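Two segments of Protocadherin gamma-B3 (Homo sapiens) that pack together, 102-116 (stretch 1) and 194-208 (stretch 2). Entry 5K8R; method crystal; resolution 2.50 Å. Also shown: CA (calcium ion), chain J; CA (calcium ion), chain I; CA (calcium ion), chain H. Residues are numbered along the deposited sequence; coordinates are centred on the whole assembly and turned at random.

Stretch 1 102-116: TFSQNITELEISELA
Stretch 2 194-208: CTTQIRVIVADANDN

Two calcium ions staple the C-terminal ends of the stretches together through the carboxylate of Glu 114. Its OE2 binds the chain J ion at 2.4 Å, alongside Asp 204 OD1 (2.6 Å), Ala 205 O (2.4 Å) and Asp 207 OD1 (2.5 Å), while its OE1 and Asp 207 OD2 each lie 2.5 Å from the chain I ion. The metals allow like charges to crowd: Glu 114 OE1 and Asp 207 OD2 are only 3.0 Å apart. Glu 114 (chi1 p, chi2 t) points toward stretch 2 and also accepts a hydrogen bond at OE2 from Ala 205 N, 2.5 Å.

Preceding this site, strands 107-113 and 194-203 run parallel, their axes inclined by 32°, with Ile 107 opposite Gln 197 and Ser 113 opposite Ala 203. Extended backbones (phi -139° to -72°, psi 98° to 150° over the paired residues) alternate donors and acceptors: Gln 197 N to Asn 106 O (2.7 Å), Thr 108 N to Gln 197 O (2.8 Å), Arg 199 N to Thr 108 O (2.8 Å), Leu 110 N to Arg 199 O (3.1 Å), Ile 201 N to Leu 110 O (2.9 Å), Ile 112 N to Ile 201 O (3.1 Å), Ala 203 N to Ile 112 O (2.7 Å) and Glu 114 N to Ala 203 O (3.1 Å).

One face carries partly exposed Leu 110 (t, p) beside Ile 112 (m, t), Ile 198 (m, t), Val 200 (t) and Val 202 (t), whose branched apolar chains suit their buried positions; Ile 112 CD1 meets Val 200 CG1 at 3.9 Å. On the other, exposed Glu 109 (m, t) forms a salt bridge with Arg 199 (t, t, p), OE2 to NH2 2.8 Å.

Upstream, Phe 103 (chi1 m, chi2 98°) receives Thr 196 CG2 over its ring face, 3.4 Å from the centroid. A water joins Thr 196 OG1 (2.6 Å) to Thr 108 OG1 (2.7 Å).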

# COMPACT_ATOMS: atom_id res chain seq x y z
N THR A 102 4.00 -29.82 -21.58
CA THR A 102 4.87 -29.47 -20.47
C THR A 102 4.61 -28.03 -20.05
O THR A 102 4.29 -27.17 -20.87
CB THR A 102 6.35 -29.65 -20.84
OG1 THR A 102 7.18 -29.12 -19.79
CG2 THR A 102 6.68 -28.94 -22.14
N PHE A 103 4.74 -27.79 -18.75
CA PHE A 103 4.72 -26.45 -18.19
C PHE A 103 6.14 -26.02 -17.84
O PHE A 103 7.04 -26.84 -17.64
CB PHE A 103 3.83 -26.38 -16.95
CG PHE A 103 2.36 -26.43 -17.25
CD1 PHE A 103 1.65 -27.62 -17.15
CD2 PHE A 103 1.68 -25.29 -17.64
CE1 PHE A 103 0.30 -27.67 -17.43
CE2 PHE A 103 0.32 -25.33 -17.92
CZ PHE A 103 -0.37 -26.52 -17.81
N SER A 104 6.33 -24.70 -17.77
CA SER A 104 7.67 -24.16 -17.50
C SER A 104 8.16 -24.55 -16.11
O SER A 104 9.34 -24.88 -15.93
CB SER A 104 7.67 -22.65 -17.67
OG SER A 104 7.30 -22.28 -18.99
N GLN A 105 7.27 -24.52 -15.12
CA GLN A 105 7.63 -24.87 -13.76
C GLN A 105 6.51 -25.68 -13.13
O GLN A 105 5.34 -25.52 -13.48
CB GLN A 105 7.94 -23.62 -12.91
CG GLN A 105 6.85 -22.56 -12.95
CD GLN A 105 7.26 -21.29 -12.23
OE1 GLN A 105 8.39 -21.16 -11.77
NE2 GLN A 105 6.33 -20.35 -12.12
N ASN A 106 6.88 -26.55 -12.19
CA ASN A 106 5.90 -27.42 -11.55
C ASN A 106 4.98 -26.63 -10.63
O ASN A 106 3.79 -26.95 -10.52
CB ASN A 106 6.61 -28.53 -10.78
CG ASN A 106 7.49 -29.38 -11.66
OD1 ASN A 106 8.69 -29.54 -11.41
ND2 ASN A 106 6.91 -29.95 -12.71
N ILE A 107 5.50 -25.61 -9.96
CA ILE A 107 4.73 -24.77 -9.05
C ILE A 107 4.88 -23.32 -9.49
O ILE A 107 6.00 -22.85 -9.72
CB ILE A 107 5.18 -24.94 -7.59
CG1 ILE A 107 5.08 -26.41 -7.17
CG2 ILE A 107 4.33 -24.07 -6.67
CD1 ILE A 107 5.44 -26.65 -5.72
N THR A 108 3.75 -22.62 -9.60
CA THR A 108 3.72 -21.21 -9.98
C THR A 108 2.99 -20.42 -8.91
O THR A 108 1.88 -20.80 -8.50
CB THR A 108 3.04 -21.01 -11.34
OG1 THR A 108 3.74 -21.75 -12.35
CG2 THR A 108 3.02 -19.53 -11.71
N GLU A 109 3.60 -19.33 -8.44
CA GLU A 109 2.96 -18.45 -7.48
C GLU A 109 2.25 -17.31 -8.20
O GLU A 109 2.74 -16.81 -9.22
CB GLU A 109 3.98 -17.90 -6.48
CG GLU A 109 4.49 -18.92 -5.48
CD GLU A 109 5.33 -18.30 -4.39
OE1 GLU A 109 5.70 -17.12 -4.53
OE2 GLU A 109 5.61 -18.99 -3.39
N LEU A 110 1.13 -16.92 -7.66
CA LEU A 110 0.34 -15.88 -8.23
C LEU A 110 -0.20 -14.99 -7.14
O LEU A 110 -0.95 -15.44 -6.32
CB LEU A 110 -0.82 -16.54 -8.95
CG LEU A 110 -1.86 -15.68 -9.60
CD1 LEU A 110 -1.22 -14.87 -10.69
CD2 LEU A 110 -2.91 -16.57 -10.19
N GLU A 111 0.19 -13.73 -7.13
CA GLU A 111 -0.25 -12.77 -6.13
C GLU A 111 -1.53 -12.09 -6.61
O GLU A 111 -1.55 -11.47 -7.68
CB GLU A 111 0.83 -11.73 -5.85
CG GLU A 111 2.10 -12.31 -5.24
CD GLU A 111 2.71 -11.39 -4.19
OE1 GLU A 111 2.03 -10.42 -3.79
OE2 GLU A 111 3.85 -11.65 -3.76
N ILE A 112 -2.59 -12.20 -5.81
CA ILE A 112 -3.88 -11.59 -6.11
C ILE A 112 -4.38 -10.90 -4.85
O ILE A 112 -4.45 -11.52 -3.78
CB ILE A 112 -4.91 -12.64 -6.59
CG1 ILE A 112 -4.44 -13.30 -7.89
CG2 ILE A 112 -6.28 -12.00 -6.77
CD1 ILE A 112 -5.34 -14.41 -8.37
N SER A 113 -4.73 -9.62 -4.97
CA SER A 113 -5.24 -8.89 -3.82
C SER A 113 -6.67 -9.32 -3.50
O SER A 113 -7.44 -9.71 -4.38
CB SER A 113 -5.20 -7.38 -4.07
OG SER A 113 -6.32 -6.96 -4.84
N GLU A 114 -7.02 -9.23 -2.21
CA GLU A 114 -8.36 -9.59 -1.78
C GLU A 114 -9.43 -8.61 -2.26
O GLU A 114 -10.62 -8.90 -2.11
CB GLU A 114 -8.41 -9.69 -0.25
CG GLU A 114 -7.76 -8.51 0.45
CD GLU A 114 -7.69 -8.70 1.95
OE1 GLU A 114 -8.49 -9.48 2.50
OE2 GLU A 114 -6.82 -8.06 2.58
N LEU A 115 -9.03 -7.47 -2.83
CA LEU A 115 -9.97 -6.54 -3.43
C LEU A 115 -10.45 -6.98 -4.81
O LEU A 115 -11.25 -6.27 -5.42
CB LEU A 115 -9.35 -5.15 -3.53
CG LEU A 115 -9.18 -4.37 -2.22
CD1 LEU A 115 -8.50 -3.04 -2.47
CD2 LEU A 115 -10.53 -4.17 -1.54
N ALA A 116 -9.98 -8.13 -5.30
CA ALA A 116 -10.39 -8.61 -6.61
C ALA A 116 -11.88 -8.91 -6.61
O ALA A 116 -12.38 -9.65 -5.76
CB ALA A 116 -9.60 -9.85 -7.00
N CYS A 194 -0.06 -33.36 -18.61
CA CYS A 194 0.89 -32.93 -17.59
C CYS A 194 0.16 -32.01 -16.61
O CYS A 194 -0.88 -31.44 -16.93
CB CYS A 194 2.10 -32.21 -18.19
SG CYS A 194 1.72 -30.61 -18.92
N THR A 195 0.73 -31.88 -15.42
CA THR A 195 0.11 -31.11 -14.35
C THR A 195 1.09 -30.07 -13.81
O THR A 195 2.30 -30.28 -13.79
CB THR A 195 -0.37 -32.01 -13.20
OG1 THR A 195 0.72 -32.82 -12.75
CG2 THR A 195 -1.51 -32.90 -13.66
N THR A 196 0.52 -28.95 -13.36
CA THR A 196 1.27 -27.91 -12.67
C THR A 196 0.42 -27.40 -11.52
O THR A 196 -0.81 -27.44 -11.57
CB THR A 196 1.65 -26.75 -13.61
OG1 THR A 196 2.40 -25.77 -12.89
CG2 THR A 196 0.40 -26.10 -14.20
N GLN A 197 1.08 -26.92 -10.47
CA GLN A 197 0.41 -26.43 -9.28
C GLN A 197 0.52 -24.91 -9.22
O GLN A 197 1.57 -24.34 -9.51
CB GLN A 197 1.00 -27.06 -8.02
CG GLN A 197 0.73 -28.55 -7.90
CD GLN A 197 1.33 -29.16 -6.65
OE1 GLN A 197 2.16 -28.54 -5.98
NE2 GLN A 197 0.91 -30.37 -6.32
N ILE A 198 -0.58 -24.26 -8.84
CA ILE A 198 -0.66 -22.81 -8.77
C ILE A 198 -0.95 -22.44 -7.32
O ILE A 198 -2.04 -22.74 -6.81
CB ILE A 198 -1.73 -22.24 -9.71
CG1 ILE A 198 -1.48 -22.70 -11.14
CG2 ILE A 198 -1.75 -20.72 -9.63
CD1 ILE A 198 -2.58 -22.31 -12.11
N ARG A 199 0.01 -21.80 -6.66
CA ARG A 199 -0.17 -21.31 -5.30
C ARG A 199 -0.58 -19.85 -5.37
O ARG A 199 0.27 -18.96 -5.53
CB ARG A 199 1.10 -21.50 -4.47
CG ARG A 199 1.02 -20.89 -3.08
CD ARG A 199 2.14 -21.36 -2.16
NE ARG A 199 3.47 -21.12 -2.72
CZ ARG A 199 4.25 -22.07 -3.23
NH1 ARG A 199 3.83 -23.33 -3.25
NH2 ARG A 199 5.44 -21.75 -3.71
N VAL A 200 -1.88 -19.60 -5.27
CA VAL A 200 -2.40 -18.24 -5.22
C VAL A 200 -2.20 -17.69 -3.82
O VAL A 200 -2.76 -18.21 -2.85
CB VAL A 200 -3.89 -18.21 -5.61
CG1 VAL A 200 -4.44 -16.80 -5.46
CG2 VAL A 200 -4.08 -18.71 -7.03
N ILE A 201 -1.38 -16.65 -3.70
CA ILE A 201 -1.14 -15.97 -2.43
C ILE A 201 -1.98 -14.70 -2.42
O ILE A 201 -1.87 -13.86 -3.32
CB ILE A 201 0.35 -15.67 -2.23
CG1 ILE A 201 0.60 -15.09 -0.83
CG2 ILE A 201 0.87 -14.74 -3.32
CD1 ILE A 201 2.06 -15.06 -0.44
N VAL A 202 -2.83 -14.57 -1.40
CA VAL A 202 -3.78 -13.46 -1.33
C VAL A 202 -3.05 -12.24 -0.77
O VAL A 202 -2.65 -12.23 0.39
CB VAL A 202 -5.00 -13.82 -0.46
CG1 VAL A 202 -6.04 -12.72 -0.53
CG2 VAL A 202 -5.59 -15.15 -0.92
N ALA A 203 -2.89 -11.22 -1.60
CA ALA A 203 -2.27 -9.98 -1.15
C ALA A 203 -3.22 -9.22 -0.24
O ALA A 203 -4.42 -9.13 -0.49
CB ALA A 203 -1.87 -9.11 -2.34
N ASP A 204 -2.67 -8.65 0.83
CA ASP A 204 -3.48 -7.98 1.84
C ASP A 204 -3.98 -6.63 1.35
O ASP A 204 -3.26 -5.90 0.66
CB ASP A 204 -2.68 -7.79 3.13
CG ASP A 204 -3.51 -7.17 4.25
OD1 ASP A 204 -4.63 -7.65 4.49
OD2 ASP A 204 -3.04 -6.20 4.87
N ALA A 205 -5.21 -6.30 1.71
CA ALA A 205 -5.78 -4.98 1.51
C ALA A 205 -6.23 -4.42 2.86
O ALA A 205 -6.51 -5.17 3.80
CB ALA A 205 -6.95 -5.01 0.53
N ASN A 206 -6.31 -3.10 2.93
CA ASN A 206 -6.68 -2.42 4.18
C ASN A 206 -8.20 -2.33 4.30
O ASN A 206 -8.79 -1.25 4.36
CB ASN A 206 -6.03 -1.05 4.25
CG ASN A 206 -6.08 -0.46 5.64
OD1 ASN A 206 -5.70 -1.11 6.62
ND2 ASN A 206 -6.55 0.78 5.75
N ASP A 207 -8.83 -3.50 4.36
CA ASP A 207 -10.28 -3.60 4.46
C ASP A 207 -10.76 -3.78 5.89
O ASP A 207 -11.94 -4.09 6.10
CB ASP A 207 -10.80 -4.74 3.58
CG ASP A 207 -10.03 -6.04 3.78
OD1 ASP A 207 -9.42 -6.22 4.86
OD2 ASP A 207 -10.04 -6.88 2.87
N ASN A 208 -9.89 -3.60 6.87
CA ASN A 208 -10.25 -3.76 8.28
C ASN A 208 -9.78 -2.54 9.06
O ASN A 208 -8.56 -2.32 9.19
CB ASN A 208 -9.63 -5.03 8.87
CG ASN A 208 -10.26 -6.29 8.30
OD1 ASN A 208 -11.31 -6.73 8.75
ND2 ASN A 208 -9.60 -6.88 7.31
CA CA J . -7.17 -7.27 4.84
CA CA I . -10.43 -9.04 4.09
CA CA H . -6.25 -2.04 8.77
O HOH W 1 2.27 -23.40 -13.89
O HOH W 2 -12.43 -9.64 2.72